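Local coordinates for protein 2-pyrone-4,6-dicarboxylic acid hydrolase, putative (Pseudomonas putida, PDB 2FFI) that probably hydrolyses the lactone 2-pyrone-4,6-dicarboxylate and belongs to the amidohydrolase family of TIM-barrel proteins, at residues L113-M118 with H143-D148. Numbering follows the deposited sequence.
Sequences LMGQDM and HRQVAD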
loop_
_atom_site.group_PDB
_atom_site.type_symbol
_atom_site.label_atom_id
_atom_site.label_comp_id
_atom_site.label_asym_id
_atom_site.label_seq_id
_atom_site.Cartn_x
_atom_site.Cartn_y
_atom_site.Cartn_z
ATOM N N LEU A 113 3.055 -5.970 9.390
ATOM C CA LEU A 113 3.865 -6.821 10.261
ATOM C C LEU A 113 5.361 -6.680 9.943
ATOM O O LEU A 113 6.119 -6.122 10.739
ATOM C CB LEU A 113 3.421 -8.275 10.119
ATOM C CG LEU A 113 1.918 -8.549 10.209
ATOM C CD1 LEU A 113 1.289 -7.724 11.335
ATOM C CD2 LEU A 113 1.265 -8.219 8.891
HETATM N N MSE A 114 5.768 -7.196 8.785
HETATM C CA MSE A 114 7.148 -7.124 8.288
HETATM C C MSE A 114 8.194 -6.866 9.360
HETATM O O MSE A 114 8.488 -5.715 9.677
HETATM C CB MSE A 114 7.255 -6.028 7.231
HETATM C CG MSE A 114 8.463 -6.145 6.326
HETATM SE SE MSE A 114 8.465 -7.683 5.383
HETATM C CE MSE A 114 9.952 -8.415 5.980
ATOM N N GLY A 115 8.775 -7.936 9.898
ATOM C CA GLY A 115 9.761 -7.786 10.954
ATOM C C GLY A 115 9.089 -7.756 12.317
ATOM O O GLY A 115 9.691 -7.363 13.314
ATOM N N GLN A 116 7.823 -8.166 12.339
ATOM C CA GLN A 116 7.025 -8.226 13.555
ATOM C C GLN A 116 6.572 -9.662 13.773
ATOM O O GLN A 116 6.659 -10.498 12.868
ATOM C CB GLN A 116 5.793 -7.321 13.433
ATOM C CG GLN A 116 6.035 -5.861 13.771
ATOM C CD GLN A 116 6.046 -5.590 15.277
ATOM O OE1 GLN A 116 6.438 -4.503 15.717
ATOM N NE2 GLN A 116 5.601 -6.570 16.072
ATOM N N ASP A 117 6.078 -9.932 14.975
ATOM C CA ASP A 117 5.604 -11.261 15.324
ATOM C C ASP A 117 4.301 -11.618 14.614
ATOM O O ASP A 117 3.357 -10.829 14.584
ATOM C CB ASP A 117 5.458 -11.382 16.851
ATOM C CG ASP A 117 4.821 -10.157 17.493
ATOM O OD1 ASP A 117 5.376 -9.043 17.360
ATOM O OD2 ASP A 117 3.768 -10.315 18.150
HETATM N N MSE A 118 4.267 -12.814 14.034
HETATM C CA MSE A 118 3.095 -13.286 13.307
HETATM C C MSE A 118 1.815 -13.254 14.128
HETATM O O MSE A 118 1.695 -13.931 15.148
HETATM C CB MSE A 118 3.327 -14.708 12.784
HETATM C CG MSE A 118 3.686 -14.789 11.305
HETATM SE SE MSE A 118 2.163 -14.422 10.153
HETATM C CE MSE A 118 1.588 -16.241 9.793
ATOM N N HIS A 143 1.513 -6.537 4.625
ATOM C CA HIS A 143 2.894 -6.280 4.295
ATOM C C HIS A 143 3.770 -7.291 5.032
ATOM O O HIS A 143 4.057 -7.117 6.213
ATOM C CB HIS A 143 3.252 -4.861 4.705
ATOM C CG HIS A 143 4.663 -4.486 4.386
ATOM N ND1 HIS A 143 5.377 -5.071 3.363
ATOM C CD2 HIS A 143 5.493 -3.575 4.949
ATOM C CE1 HIS A 143 6.589 -4.538 3.307
ATOM N NE2 HIS A 143 6.680 -3.628 4.261
ATOM N N ARG A 144 4.173 -8.357 4.345
ATOM C CA ARG A 144 5.013 -9.376 4.964
ATOM C C ARG A 144 5.588 -10.319 3.909
ATOM O O ARG A 144 5.142 -10.293 2.764
ATOM C CB ARG A 144 4.207 -10.164 5.998
ATOM C CG ARG A 144 5.061 -10.731 7.123
ATOM C CD ARG A 144 4.213 -11.423 8.173
ATOM N NE ARG A 144 4.880 -11.474 9.478
ATOM C CZ ARG A 144 5.971 -12.186 9.738
ATOM N NH1 ARG A 144 6.536 -12.921 8.786
ATOM N NH2 ARG A 144 6.491 -12.159 10.954
ATOM N N GLN A 145 6.566 -11.149 4.277
ATOM C CA GLN A 145 7.171 -12.060 3.294
ATOM C C GLN A 145 6.088 -12.815 2.556
ATOM O O GLN A 145 5.118 -13.236 3.175
ATOM C CB GLN A 145 8.080 -13.109 3.942
ATOM C CG GLN A 145 9.097 -12.614 4.931
ATOM C CD GLN A 145 8.545 -12.593 6.321
ATOM O OE1 GLN A 145 7.943 -11.615 6.750
ATOM N NE2 GLN A 145 8.724 -13.690 7.031
ATOM N N VAL A 146 6.267 -13.032 1.257
ATOM C CA VAL A 146 5.254 -13.748 0.490
ATOM C C VAL A 146 4.920 -15.076 1.139
ATOM O O VAL A 146 3.802 -15.570 0.999
ATOM C CB VAL A 146 5.701 -14.055 -0.947
ATOM C CG1 VAL A 146 6.768 -15.133 -0.952
ATOM C CG2 VAL A 146 4.506 -14.509 -1.756
ATOM N N ALA A 147 5.894 -15.646 1.848
ATOM C CA ALA A 147 5.721 -16.937 2.504
ATOM C C ALA A 147 4.547 -16.952 3.468
ATOM O O ALA A 147 3.862 -17.967 3.587
ATOM C CB ALA A 147 6.995 -17.327 3.227
ATOM N N ASP A 148 4.298 -15.823 4.129
ATOM C CA ASP A 148 3.205 -15.724 5.094
ATOM C C ASP A 148 1.911 -15.098 4.559
ATOM O O ASP A 148 0.857 -15.176 5.204
ATOM C CB ASP A 148 3.681 -14.952 6.323
ATOM C CG ASP A 148 4.614 -15.769 7.180
ATOM O OD1 ASP A 148 5.662 -15.229 7.616
ATOM O OD2 ASP A 148 4.294 -16.961 7.420
#
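Arg144 reaches across to the 113-118 loop and ends against the backbone carbonyl of Gln116. Its chain is extended from CG to NE, with CG anti to the backbone N (chi1 -152°), a shape that carries the guanidinium to that loop. There NH2 donates to Gln116 O at 2.5 Å, nearly in line with the carbonyl bond but bent at the hydrogen (134°), the oxygen sitting 20° out of the guanidinium plane. The other terminal nitrogen, NH1, forms a salt bridge with Asp148 OD1 at 2.7 Å, so the cation is held between a carboxylate of its own loop and a carbonyl of the other. Selenomethionine Met118 lies over one face of this group, CG 3.8 Å from Arg144 CZ, and its bent chain brings CE within 3.7 Å of Asp148 OD2. Leu113 CB packs against the end of the arginine chain, 3.6 Å from Arg144 NE. With an alanine at Arg144, Gln116 O would probably lose this donor, Asp148 its cationic partner and Met118 the flat group beneath its CG. Nearer the barrel, selenomethionine Met114 spreads over a face of the His143 ring: CB stands 3.9 Å from the ring centroid in a CH-pi contact, and SE also lies over that face. The native methionine's flexible thioether suits this cover, and a weak hydrogen bond from Met114 N to His143 O joins the backbones. The His143 ring also meets His167 edge-to-face and lies close to a phosphate, probably from the crystallisation liquor, which may mark a pocket. Both loops follow adjacent parallel strands, 108-110 and 139-142, at the C-terminal end, where TIM-barrel enzymes characteristically place their active sites.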